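Local atomic coordinates of protein TP_0956 (Treponema pallidum subsp. pallidum, PDB entry 3U64), a protein that probably serves as the tetratricopeptide-repeat lipoprotein component of a TRAP transporter, associating with partner proteins during ligand uptake. Residues D42-S47 against N81-T86; Q89-P92 against A98-E101; G161-F166 against T206-A211; D264-I269 against K286-L291. All coordinates share one frame; numbering follows the deposited sequence.

Contact 1 (D42-S47 against N81-T86); sequences DLVAQS and NAFVQT
F83, which reaches across to V44 and A45, sits in a pi-type turn whose carbonyl oxygen N81 O is gripped twice by one residue. T86 N reaches N81 O at 3.0 Å, five residues on instead of the usual four, and T86 OG1 reaches N81 O at 3.1 Å from above the carbonyl plane, 47° out of it. Between the segments the contact is wholly apolar, and the ring of F83 carries one side of it. A45 lies over one face of that ring: its CA stands 4.0 Å above the plane toward the rim, and its CB comes to 3.5 Å from F83 CD1. The opposite face is covered by A82 CB of F83's own helix, sandwiching the ring between two alanines. V44 meets the far end of the ring obliquely, with CG1 3.8 Å from F83 CZ. With V44 CG1 anti to the backbone N (chi1 -176°), this methyl is the branch sent toward the ring, and the two side chains cross at about a right angle. Helices 41-61 and 66-89 are consecutive in an all-helical chain of the tetratricopeptide-repeat clan, and F83 bridges them where the CA atoms of A45 and F83, the nearest of the two segments, are 6.4 Å apart. V44 also packs on F35 and on L279 of helix 278-293, while A82 touches L283 of that helix. S47 OG turns back to its own helix and donates to L43 O at 2.6 Å. L43, Q46 and S47 pack against Y76, P49 and L50 of a second subunit.

Contact 2 (Q89-P92 against A98-E101); sequences QYLP and AQNE
L91 lies in the non-helical chain after helix 66-89, its backbone extended (psi 156°), and its CA comes within 6.9 Å of the CA of Q99 in the early part of helix 96-124. The link is made mostly by one methyl group. L91 CD1 rests on the backbone of the helix, 3.7 Å from both Q99 CA and Q99 N, and 4.1 Å from A98 C. Side-chain carbons flank this seat: Q99 CB is 3.9 Å from L91 CD1, and A98 CB is more loosely placed at 4.4 Å from the same methyl. L91, A98 and Q99 all start out toward the other segment. L91 CG is turned anti to its carbonyl carbon and the chain then runs on extended (chi2 172°), which carries CD1 straight out to the helix. Q99 leaves in the other sense, with CG anti to the backbone N (chi1 -168°), and its extended chain brings its end toward the backbone of Q89. The contact thus closes the short connection between two consecutive helices, the loop leucine lying against the first turns of the helix that follows. Y90 points away from this helix; its ring meets that of W290, and its side chain also packs on K286 and R287, all in helix 278-293. Neighbouring residues of the loop therefore face different helices. With just four residues touching, none of them buried, and with carbon-to-carbon contacts as its main content, this is a surface contact that rests on dispersion and on the partial shielding of a leucine from water, with little to dictate direction.

Contact 3 (G161-F166 against T206-A211); sequences GYVAAF and TKFYAA
F208 enters the contact with CG anti to its backbone N (chi1 169°), a turn that lays its ring toward V163 and F166. At the root of the side chain, F208 CB is 4.3 Å from V163 CG1. One bond further, F208 CG lies 4.6 Å from V163 CG2, and at F208 CD1 the same methyl draws in to 4.1 Å, its nearest point on the ring. The next atom along that flank changes partner: F208 CE1 meets F166 CE2 at 4.2 Å. At the tip, F208 CZ stands back, 5.1 Å from F166 CE2. On the other flank, F208 CD2 and CE2 look toward the next residue of their own helix, whose Y209 CE1 lies in the plane of the ring at its edge, 3.7 Å from F208 CD2. V163 and F208 cross at about a right angle, while F166 and F208 cross obliquely, so the two phenylalanines touch at single carbons without a stacked overlap. F166 extends from the last residue of helix 152-166, and its ring also meets that of F216. The helices joined here, 152-166 and 196-211, are not successive: helix 176-192 comes between them in sequence and packs on both, through V179 against F166 and V183 against F208. Side chains from three helices thus gather around F208, an arrangement in keeping with the layered helices of tetratricopeptide-repeat proteins. Every atom touching across the two segments is carbon, and these approaches are all beyond 4 Å, which implies a relaxed hydrophobic contact, held by the burial of F208 more than by any directional bond.

Contact 4 (D264-I269 against K286-L291); sequences DRALAI and KRARWL. With SO4 (sulfate ion), chain B.
A266 and A288 mark the close, buried part of this contact, their CB atoms 4.1 Å apart; their CA atoms, 6.9 Å apart, are the nearest pair between the segments. L267 closes in beside them, its CD2 3.9 Å from A288 CB. The segment axes approach to 9.4 Å at 145°, a roughly antiparallel pair from consecutive helices, 256-268 and 278-293, with two alanines facing each other between them. I243 of helix 240-250 also packs on A288. Toward the outside the character changes. The exposed R289 bends at chi3 and brings its NH2 to 4.0 Å from L267 CD2, the leucine meeting the guanidinium obliquely. R289 NH1 turns to a sulfate ion, probably from the crystallisation liquor, and donates to its O1 at 2.6 Å with an N-H...O angle of 145°; O1 lies at the edge of the guanidinium, near its plane. The alkyl chain of K286 flanks the same ion, its CE 3.5 Å from sulfate O3. Between the helices the contact is apolar, while the anion takes a hydrogen bond from R289 and would offset some of the positive charge of R289 and K286.

In the fold
Contacts 1 and 2 follow each other along the chain, their centres 15 Å apart: the first joins helix 66-89 to the helix before it, the second ties the loop after it to helix 96-124. Contacts 2 and 4 lie 21 Å apart between centres yet touch, because Y90 extends to helix 278-293 and its OH comes within 3.2 Å of R287 CA. Contact 3 is the most central, 8 Å from the centre of the chain, and touches none of the others; its nearest atoms to contact 1 are about 5 Å away. Sulfate ions lie by contact 4 and about 4 Å from the Q89 side chain of contact 2.

Contact 1 (D42-S47 against N81-T86)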
loop_
_atom_site.group_PDB
_atom_site.type_symbol
_atom_site.label_atom_id
_atom_site.label_comp_id
_atom_site.label_asym_id
_atom_site.label_seq_id
_atom_site.Cartn_x
_atom_site.Cartn_y
_atom_site.Cartn_z
ATOM N N ASP A 42 4.135 -6.344 -7.613
ATOM C CA ASP A 42 3.303 -5.266 -7.081
ATOM C C ASP A 42 2.600 -5.649 -5.779
ATOM O O ASP A 42 2.519 -4.833 -4.864
ATOM C CB ASP A 42 2.296 -4.778 -8.124
ATOM C CG ASP A 42 2.964 -4.017 -9.265
ATOM O OD1 ASP A 42 4.077 -3.492 -9.054
ATOM O OD2 ASP A 42 2.379 -3.945 -10.374
ATOM N N LEU A 43 2.093 -6.876 -5.694
ATOM C CA LEU A 43 1.454 -7.337 -4.460
ATOM C C LEU A 43 2.437 -7.307 -3.291
ATOM O O LEU A 43 2.084 -6.918 -2.178
ATOM C CB LEU A 43 0.889 -8.756 -4.616
ATOM C CG LEU A 43 -0.442 -8.853 -5.355
ATOM C CD1 LEU A 43 -0.808 -10.299 -5.642
ATOM C CD2 LEU A 43 -1.514 -8.172 -4.542
ATOM N N VAL A 44 3.670 -7.731 -3.549
ATOM C CA VAL A 44 4.699 -7.714 -2.520
ATOM C C VAL A 44 5.040 -6.264 -2.131
ATOM O O VAL A 44 4.971 -5.908 -0.960
ATOM C CB VAL A 44 5.929 -8.497 -2.951
ATOM C CG1 VAL A 44 6.929 -8.541 -1.835
ATOM C CG2 VAL A 44 5.517 -9.926 -3.319
ATOM N N ALA A 45 5.354 -5.429 -3.126
ATOM C CA ALA A 45 5.723 -4.048 -2.893
ATOM C C ALA A 45 4.676 -3.322 -2.067
ATOM O O ALA A 45 5.010 -2.513 -1.206
ATOM C CB ALA A 45 5.960 -3.315 -4.237
ATOM N N GLN A 46 3.404 -3.590 -2.334
ATOM C CA GLN A 46 2.333 -2.862 -1.648
ATOM C C GLN A 46 2.024 -3.398 -0.255
ATOM O O GLN A 46 1.487 -2.675 0.582
ATOM C CB GLN A 46 1.059 -2.845 -2.489
ATOM C CG GLN A 46 1.254 -2.118 -3.809
ATOM C CD GLN A 46 -0.032 -1.950 -4.573
ATOM O OE1 GLN A 46 -1.067 -1.603 -4.000
ATOM N NE2 GLN A 46 0.018 -2.195 -5.878
ATOM N N SER A 47 2.363 -4.657 -0.002
ATOM C CA SER A 47 2.078 -5.241 1.306
ATOM C C SER A 47 3.260 -5.194 2.260
ATOM O O SER A 47 3.072 -5.194 3.466
ATOM C CB SER A 47 1.514 -6.669 1.177
ATOM O OG SER A 47 2.326 -7.474 0.351
ATOM N N ASN A 81 16.607 -2.739 -1.279
ATOM C CA ASN A 81 17.161 -3.133 -2.560
ATOM C C ASN A 81 16.088 -3.346 -3.619
ATOM O O ASN A 81 16.085 -2.704 -4.665
ATOM C CB ASN A 81 17.980 -4.409 -2.432
ATOM C CG ASN A 81 18.399 -4.952 -3.786
ATOM O OD1 ASN A 81 18.497 -4.207 -4.755
ATOM N ND2 ASN A 81 18.634 -6.249 -3.860
ATOM N N ALA A 82 15.184 -4.272 -3.337
ATOM C CA ALA A 82 14.196 -4.686 -4.322
ATOM C C ALA A 82 13.176 -3.600 -4.663
ATOM O O ALA A 82 12.755 -3.500 -5.804
ATOM C CB ALA A 82 13.492 -5.963 -3.861
ATOM N N PHE A 83 12.781 -2.779 -3.691
ATOM C CA PHE A 83 11.661 -1.874 -3.939
ATOM C C PHE A 83 11.968 -0.386 -3.846
ATOM O O PHE A 83 11.091 0.448 -4.057
ATOM C CB PHE A 83 10.446 -2.284 -3.096
ATOM C CG PHE A 83 9.992 -3.685 -3.383
ATOM C CD1 PHE A 83 9.382 -3.988 -4.596
ATOM C CD2 PHE A 83 10.218 -4.712 -2.473
ATOM C CE1 PHE A 83 8.985 -5.287 -4.892
ATOM C CE2 PHE A 83 9.827 -6.026 -2.759
ATOM C CZ PHE A 83 9.212 -6.311 -3.964
ATOM N N VAL A 84 13.218 -0.048 -3.550
ATOM C CA VAL A 84 13.621 1.352 -3.593
ATOM C C VAL A 84 14.736 1.573 -4.621
ATOM O O VAL A 84 14.547 2.293 -5.610
ATOM C CB VAL A 84 14.063 1.864 -2.227
ATOM C CG1 VAL A 84 14.465 3.331 -2.319
ATOM C CG2 VAL A 84 12.945 1.665 -1.204
ATOM N N GLN A 85 15.880 0.932 -4.392
ATOM C CA GLN A 85 17.036 1.114 -5.243
ATOM C C GLN A 85 16.797 0.624 -6.657
ATOM O O GLN A 85 17.086 1.317 -7.624
ATOM C CB GLN A 85 18.263 0.387 -4.693
ATOM C CG GLN A 85 19.477 0.547 -5.646
ATOM C CD GLN A 85 20.757 -0.123 -5.158
ATOM O OE1 GLN A 85 21.016 -0.239 -3.945
ATOM N NE2 GLN A 85 21.575 -0.565 -6.112
ATOM N N THR A 86 16.295 -0.593 -6.768
ATOM C CA THR A 86 16.162 -1.237 -8.061
ATOM C C THR A 86 15.240 -0.454 -9.012
ATOM O O THR A 86 15.654 -0.124 -10.120
ATOM C CB THR A 86 15.768 -2.716 -7.889
ATOM O OG1 THR A 86 16.926 -3.468 -7.496
ATOM C CG2 THR A 86 15.217 -3.289 -9.177
#

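Contact 2 (Q89-P92 against A98-E101)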
loop_
_atom_site.group_PDB
_atom_site.type_symbol
_atom_site.label_atom_id
_atom_site.label_comp_id
_atom_site.label_asym_id
_atom_site.label_seq_id
_atom_site.Cartn_x
_atom_site.Cartn_y
_atom_site.Cartn_z
ATOM N N GLN A 89 16.798 2.504 -10.469
ATOM C CA GLN A 89 17.783 2.194 -11.493
ATOM C C GLN A 89 17.147 2.095 -12.870
ATOM O O GLN A 89 17.814 2.288 -13.884
ATOM C CB GLN A 89 18.484 0.893 -11.176
ATOM C CG GLN A 89 19.320 0.933 -9.930
ATOM C CD GLN A 89 20.392 -0.129 -9.954
ATOM O OE1 GLN A 89 21.035 -0.346 -10.985
ATOM N NE2 GLN A 89 20.583 -0.812 -8.829
ATOM N N TYR A 90 15.853 1.797 -12.906
ATOM C CA TYR A 90 15.178 1.628 -14.186
ATOM C C TYR A 90 14.557 2.938 -14.664
ATOM O O TYR A 90 13.844 2.967 -15.659
ATOM C CB TYR A 90 14.130 0.507 -14.115
ATOM C CG TYR A 90 14.673 -0.855 -13.701
ATOM C CD1 TYR A 90 16.025 -1.162 -13.807
ATOM C CD2 TYR A 90 13.828 -1.829 -13.196
ATOM C CE1 TYR A 90 16.521 -2.411 -13.420
ATOM C CE2 TYR A 90 14.306 -3.074 -12.813
ATOM C CZ TYR A 90 15.653 -3.366 -12.924
ATOM O OH TYR A 90 16.122 -4.619 -12.532
ATOM N N LEU A 91 14.828 4.025 -13.947
ATOM C CA LEU A 91 14.371 5.345 -14.364
ATOM C C LEU A 91 15.210 5.858 -15.536
ATOM O O LEU A 91 16.360 5.431 -15.724
ATOM C CB LEU A 91 14.452 6.347 -13.214
ATOM C CG LEU A 91 13.567 6.231 -11.974
ATOM C CD1 LEU A 91 14.045 7.268 -10.974
ATOM C CD2 LEU A 91 12.083 6.438 -12.281
ATOM N N PRO A 92 14.630 6.779 -16.330
ATOM C CA PRO A 92 15.281 7.437 -17.473
ATOM C C PRO A 92 16.294 8.510 -17.056
ATOM O O PRO A 92 16.116 9.159 -16.024
ATOM C CB PRO A 92 14.110 8.110 -18.212
ATOM C CG PRO A 92 12.865 7.534 -17.629
ATOM C CD PRO A 92 13.209 7.150 -16.227
ATOM N N ALA A 98 14.855 12.535 -9.241
ATOM C CA ALA A 98 14.091 11.506 -8.550
ATOM C C ALA A 98 14.959 10.268 -8.288
ATOM O O ALA A 98 14.786 9.574 -7.278
ATOM C CB ALA A 98 12.865 11.132 -9.351
ATOM N N GLN A 99 15.899 9.995 -9.191
ATOM C CA GLN A 99 16.798 8.865 -9.001
ATOM C C GLN A 99 17.703 9.066 -7.780
ATOM O O GLN A 99 17.818 8.190 -6.915
ATOM C CB GLN A 99 17.646 8.608 -10.247
ATOM C CG GLN A 99 18.373 7.280 -10.173
ATOM C CD GLN A 99 19.364 7.083 -11.297
ATOM O OE1 GLN A 99 19.170 6.225 -12.160
ATOM N NE2 GLN A 99 20.446 7.863 -11.284
ATOM N N ASN A 100 18.337 10.228 -7.727
ATOM C CA ASN A 100 19.224 10.577 -6.637
ATOM C C ASN A 100 18.519 10.591 -5.303
ATOM O O ASN A 100 19.068 10.139 -4.300
ATOM C CB ASN A 100 19.883 11.927 -6.914
ATOM C CG ASN A 100 20.954 11.820 -7.968
ATOM O OD1 ASN A 100 21.583 10.769 -8.115
ATOM N ND2 ASN A 100 21.144 12.880 -8.734
ATOM N N GLU A 101 17.284 11.077 -5.300
ATOM C CA GLU A 101 16.490 11.077 -4.086
ATOM C C GLU A 101 16.108 9.656 -3.664
ATOM O O GLU A 101 16.072 9.348 -2.481
ATOM C CB GLU A 101 15.234 11.914 -4.273
ATOM C CG GLU A 101 14.387 11.982 -3.025
ATOM C CD GLU A 101 13.239 12.954 -3.163
ATOM O OE1 GLU A 101 13.321 13.859 -4.028
ATOM O OE2 GLU A 101 12.254 12.808 -2.407
#

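Contact 3 (G161-F166 against T206-A211)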
loop_
_atom_site.group_PDB
_atom_site.type_symbol
_atom_site.label_atom_id
_atom_site.label_comp_id
_atom_site.label_asym_id
_atom_site.label_seq_id
_atom_site.Cartn_x
_atom_site.Cartn_y
_atom_site.Cartn_z
ATOM N N GLY A 161 24.285 -4.618 4.767
ATOM C CA GLY A 161 23.598 -3.342 4.876
ATOM C C GLY A 161 24.554 -2.177 4.704
ATOM O O GLY A 161 24.289 -1.231 3.957
ATOM N N TYR A 162 25.693 -2.253 5.380
ATOM C CA TYR A 162 26.671 -1.172 5.310
ATOM C C TYR A 162 27.340 -1.068 3.928
ATOM O O TYR A 162 27.492 0.029 3.395
ATOM C CB TYR A 162 27.706 -1.282 6.441
ATOM C CG TYR A 162 27.220 -0.736 7.776
ATOM C CD1 TYR A 162 26.909 -1.589 8.830
ATOM C CD2 TYR A 162 27.061 0.630 7.976
ATOM C CE1 TYR A 162 26.456 -1.099 10.050
ATOM C CE2 TYR A 162 26.628 1.135 9.203
ATOM C CZ TYR A 162 26.322 0.267 10.233
ATOM O OH TYR A 162 25.876 0.758 11.454
ATOM N N VAL A 163 27.713 -2.207 3.350
ATOM C CA VAL A 163 28.260 -2.234 1.999
ATOM C C VAL A 163 27.255 -1.731 0.955
ATOM O O VAL A 163 27.637 -1.051 0.002
ATOM C CB VAL A 163 28.723 -3.660 1.615
ATOM C CG1 VAL A 163 28.854 -3.792 0.126
ATOM C CG2 VAL A 163 30.046 -3.990 2.311
ATOM N N ALA A 164 25.973 -2.065 1.125
ATOM C CA ALA A 164 24.960 -1.591 0.189
ATOM C C ALA A 164 24.782 -0.072 0.357
ATOM O O ALA A 164 24.565 0.645 -0.632
ATOM C CB ALA A 164 23.628 -2.338 0.363
ATOM N N ALA A 165 24.907 0.430 1.591
ATOM C CA ALA A 165 24.795 1.883 1.788
ATOM C C ALA A 165 25.984 2.607 1.164
ATOM O O ALA A 165 25.826 3.672 0.567
ATOM C CB ALA A 165 24.648 2.251 3.278
ATOM N N PHE A 166 27.171 2.025 1.319
ATOM C CA PHE A 166 28.411 2.608 0.804
ATOM C C PHE A 166 28.371 2.741 -0.719
ATOM O O PHE A 166 28.825 3.731 -1.286
ATOM C CB PHE A 166 29.603 1.750 1.226
ATOM C CG PHE A 166 30.912 2.153 0.587
ATOM C CD1 PHE A 166 31.459 3.407 0.821
ATOM C CD2 PHE A 166 31.613 1.260 -0.216
ATOM C CE1 PHE A 166 32.672 3.776 0.244
ATOM C CE2 PHE A 166 32.834 1.622 -0.803
ATOM C CZ PHE A 166 33.358 2.878 -0.571
ATOM N N THR A 206 32.444 -10.311 -3.323
ATOM C CA THR A 206 32.882 -10.177 -4.716
ATOM C C THR A 206 32.510 -8.785 -5.200
ATOM O O THR A 206 33.340 -8.051 -5.724
ATOM C CB THR A 206 32.225 -11.216 -5.632
ATOM O OG1 THR A 206 32.547 -12.531 -5.158
ATOM C CG2 THR A 206 32.741 -11.063 -7.087
ATOM N N LYS A 207 31.257 -8.416 -4.974
ATOM C CA LYS A 207 30.764 -7.119 -5.392
ATOM C C LYS A 207 31.513 -5.986 -4.708
ATOM O O LYS A 207 31.891 -5.023 -5.358
ATOM C CB LYS A 207 29.257 -7.017 -5.178
ATOM C CG LYS A 207 28.499 -7.989 -6.059
ATOM C CD LYS A 207 26.986 -7.716 -6.120
ATOM C CE LYS A 207 26.280 -8.241 -4.895
ATOM N NZ LYS A 207 24.803 -8.026 -5.000
ATOM N N PHE A 208 31.773 -6.111 -3.409
ATOM C CA PHE A 208 32.507 -5.055 -2.736
ATOM C C PHE A 208 33.903 -4.888 -3.326
ATOM O O PHE A 208 34.291 -3.779 -3.707
ATOM C CB PHE A 208 32.618 -5.280 -1.217
ATOM C CG PHE A 208 33.599 -4.327 -0.540
ATOM C CD1 PHE A 208 33.196 -3.043 -0.137
ATOM C CD2 PHE A 208 34.926 -4.698 -0.352
ATOM C CE1 PHE A 208 34.108 -2.147 0.465
ATOM C CE2 PHE A 208 35.841 -3.820 0.254
ATOM C CZ PHE A 208 35.431 -2.542 0.660
ATOM N N TYR A 209 34.663 -5.981 -3.396
ATOM C CA TYR A 209 36.067 -5.900 -3.832
ATOM C C TYR A 209 36.175 -5.363 -5.232
ATOM O O TYR A 209 37.075 -4.596 -5.521
ATOM C CB TYR A 209 36.756 -7.259 -3.761
ATOM C CG TYR A 209 36.984 -7.707 -2.353
ATOM C CD1 TYR A 209 37.431 -6.810 -1.389
ATOM C CD2 TYR A 209 36.726 -9.014 -1.973
ATOM C CE1 TYR A 209 37.627 -7.209 -0.081
ATOM C CE2 TYR A 209 36.915 -9.425 -0.674
ATOM C CZ TYR A 209 37.359 -8.521 0.268
ATOM O OH TYR A 209 37.539 -8.946 1.562
ATOM N N ALA A 210 35.254 -5.766 -6.106
ATOM C CA ALA A 210 35.355 -5.386 -7.510
ATOM C C ALA A 210 35.043 -3.907 -7.697
ATOM O O ALA A 210 35.556 -3.261 -8.602
ATOM C CB ALA A 210 34.419 -6.244 -8.373
ATOM N N ALA A 211 34.192 -3.380 -6.827
ATOM C CA ALA A 211 33.693 -2.029 -6.997
ATOM C C ALA A 211 34.418 -1.033 -6.109
ATOM O O ALA A 211 34.327 0.174 -6.324
ATOM C CB ALA A 211 32.196 -1.985 -6.714
#

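Contact 4 (D264-I269 against K286-L291)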
loop_
_atom_site.group_PDB
_atom_site.type_symbol
_atom_site.label_atom_id
_atom_site.label_comp_id
_atom_site.label_asym_id
_atom_site.label_seq_id
_atom_site.Cartn_x
_atom_site.Cartn_y
_atom_site.Cartn_z
ATOM N N ASP A 264 22.934 -14.863 -20.144
ATOM C CA ASP A 264 22.111 -15.876 -20.801
ATOM C C ASP A 264 21.877 -17.039 -19.843
ATOM O O ASP A 264 20.792 -17.614 -19.796
ATOM C CB ASP A 264 22.761 -16.371 -22.088
ATOM C CG ASP A 264 22.547 -15.417 -23.252
ATOM O OD1 ASP A 264 21.672 -14.532 -23.149
ATOM O OD2 ASP A 264 23.253 -15.559 -24.273
ATOM N N ARG A 265 22.900 -17.380 -19.072
ATOM C CA ARG A 265 22.736 -18.392 -18.041
ATOM C C ARG A 265 21.756 -17.950 -16.942
ATOM O O ARG A 265 20.899 -18.728 -16.550
ATOM C CB ARG A 265 24.090 -18.822 -17.480
ATOM C CG ARG A 265 24.870 -19.664 -18.476
ATOM C CD ARG A 265 26.107 -20.276 -17.868
ATOM N NE ARG A 265 27.174 -19.294 -17.726
ATOM C CZ ARG A 265 28.336 -19.345 -18.373
ATOM N NH1 ARG A 265 28.597 -20.347 -19.209
ATOM N NH2 ARG A 265 29.240 -18.392 -18.172
ATOM N N ALA A 266 21.858 -16.701 -16.482
ATOM C CA ALA A 266 20.894 -16.168 -15.503
ATOM C C ALA A 266 19.468 -16.266 -16.026
ATOM O O ALA A 266 18.560 -16.608 -15.285
ATOM C CB ALA A 266 21.214 -14.713 -15.138
ATOM N N LEU A 267 19.281 -15.965 -17.306
ATOM C CA LEU A 267 17.947 -15.962 -17.916
ATOM C C LEU A 267 17.422 -17.345 -18.336
ATOM O O LEU A 267 16.251 -17.484 -18.669
ATOM C CB LEU A 267 17.918 -15.006 -19.119
ATOM C CG LEU A 267 18.153 -13.536 -18.733
ATOM C CD1 LEU A 267 18.183 -12.619 -19.945
ATOM C CD2 LEU A 267 17.097 -13.081 -17.745
ATOM N N ALA A 268 18.283 -18.358 -18.341
ATOM C CA ALA A 268 17.842 -19.692 -18.735
ATOM C C ALA A 268 17.099 -20.380 -17.586
ATOM O O ALA A 268 16.351 -21.335 -17.794
ATOM C CB ALA A 268 19.032 -20.547 -19.216
ATOM N N ILE A 269 17.300 -19.881 -16.374
ATOM C CA ILE A 269 16.636 -20.444 -15.200
ATOM C C ILE A 269 15.114 -20.258 -15.258
ATOM O O ILE A 269 14.600 -19.171 -15.551
ATOM C CB ILE A 269 17.222 -19.865 -13.896
ATOM C CG1 ILE A 269 18.715 -20.232 -13.777
ATOM C CG2 ILE A 269 16.422 -20.337 -12.668
ATOM C CD1 ILE A 269 19.504 -19.265 -12.887
ATOM N N LYS A 286 14.761 -9.829 -13.943
ATOM C CA LYS A 286 14.482 -8.464 -14.400
ATOM C C LYS A 286 15.770 -7.663 -14.511
ATOM O O LYS A 286 15.969 -6.932 -15.476
ATOM C CB LYS A 286 13.542 -7.725 -13.447
ATOM C CG LYS A 286 12.100 -8.136 -13.525
ATOM C CD LYS A 286 11.212 -7.101 -12.847
ATOM C CE LYS A 286 11.250 -5.762 -13.589
ATOM N NZ LYS A 286 10.320 -4.748 -12.998
ATOM N N ARG A 287 16.642 -7.800 -13.513
ATOM C CA ARG A 287 17.916 -7.093 -13.529
ATOM C C ARG A 287 18.858 -7.536 -14.680
ATOM O O ARG A 287 19.481 -6.706 -15.330
ATOM C CB ARG A 287 18.613 -7.230 -12.180
ATOM C CG ARG A 287 19.961 -6.555 -12.146
ATOM C CD ARG A 287 20.002 -5.428 -11.136
ATOM N NE ARG A 287 21.320 -4.798 -11.135
ATOM C CZ ARG A 287 21.591 -3.627 -11.703
ATOM N NH1 ARG A 287 20.630 -2.937 -12.307
ATOM N NH2 ARG A 287 22.825 -3.141 -11.657
ATOM N N ALA A 288 18.958 -8.843 -14.921
ATOM C CA ALA A 288 19.754 -9.378 -16.023
ATOM C C ALA A 288 19.207 -8.936 -17.387
ATOM O O ALA A 288 19.963 -8.589 -18.281
ATOM C CB ALA A 288 19.818 -10.918 -15.942
ATOM N N ARG A 289 17.892 -8.943 -17.537
ATOM C CA ARG A 289 17.273 -8.407 -18.748
ATOM C C ARG A 289 17.662 -6.940 -18.984
ATOM O O ARG A 289 17.968 -6.540 -20.110
ATOM C CB ARG A 289 15.757 -8.524 -18.655
ATOM C CG ARG A 289 15.132 -9.402 -19.712
ATOM C CD ARG A 289 13.724 -9.822 -19.309
ATOM N NE ARG A 289 13.704 -11.211 -18.847
ATOM C CZ ARG A 289 13.117 -11.639 -17.727
ATOM N NH1 ARG A 289 12.479 -10.792 -16.928
ATOM N NH2 ARG A 289 13.163 -12.925 -17.411
ATOM N N TRP A 290 17.649 -6.138 -17.922
ATOM C CA TRP A 290 18.034 -4.732 -18.040
ATOM C C TRP A 290 19.509 -4.573 -18.439
ATOM O O TRP A 290 19.843 -3.782 -19.311
ATOM C CB TRP A 290 17.775 -4.022 -16.724
ATOM C CG TRP A 290 18.121 -2.581 -16.721
ATOM C CD1 TRP A 290 17.327 -1.548 -17.126
ATOM C CD2 TRP A 290 19.338 -1.991 -16.251
ATOM N NE1 TRP A 290 17.980 -0.352 -16.951
ATOM C CE2 TRP A 290 19.219 -0.596 -16.418
ATOM C CE3 TRP A 290 20.521 -2.507 -15.711
ATOM C CZ2 TRP A 290 20.242 0.293 -16.066
ATOM C CZ3 TRP A 290 21.542 -1.623 -15.368
ATOM C CH2 TRP A 290 21.393 -0.239 -15.543
ATOM N N LEU A 291 20.383 -5.329 -17.787
ATOM C CA LEU A 291 21.799 -5.319 -18.127
ATOM C C LEU A 291 22.010 -5.626 -19.605
ATOM O O LEU A 291 22.729 -4.898 -20.291
ATOM C CB LEU A 291 22.575 -6.305 -17.254
ATOM C CG LEU A 291 22.818 -5.875 -15.804
ATOM C CD1 LEU A 291 23.343 -7.037 -14.973
ATOM C CD2 LEU A 291 23.784 -4.688 -15.749
HETATM S S SO4 B . 10.938 -7.238 -17.770
HETATM O O1 SO4 B . 11.499 -8.576 -17.922
HETATM O O2 SO4 B . 9.644 -7.336 -17.096
HETATM O O3 SO4 B . 11.859 -6.434 -16.975
HETATM O O4 SO4 B . 10.765 -6.617 -19.082
#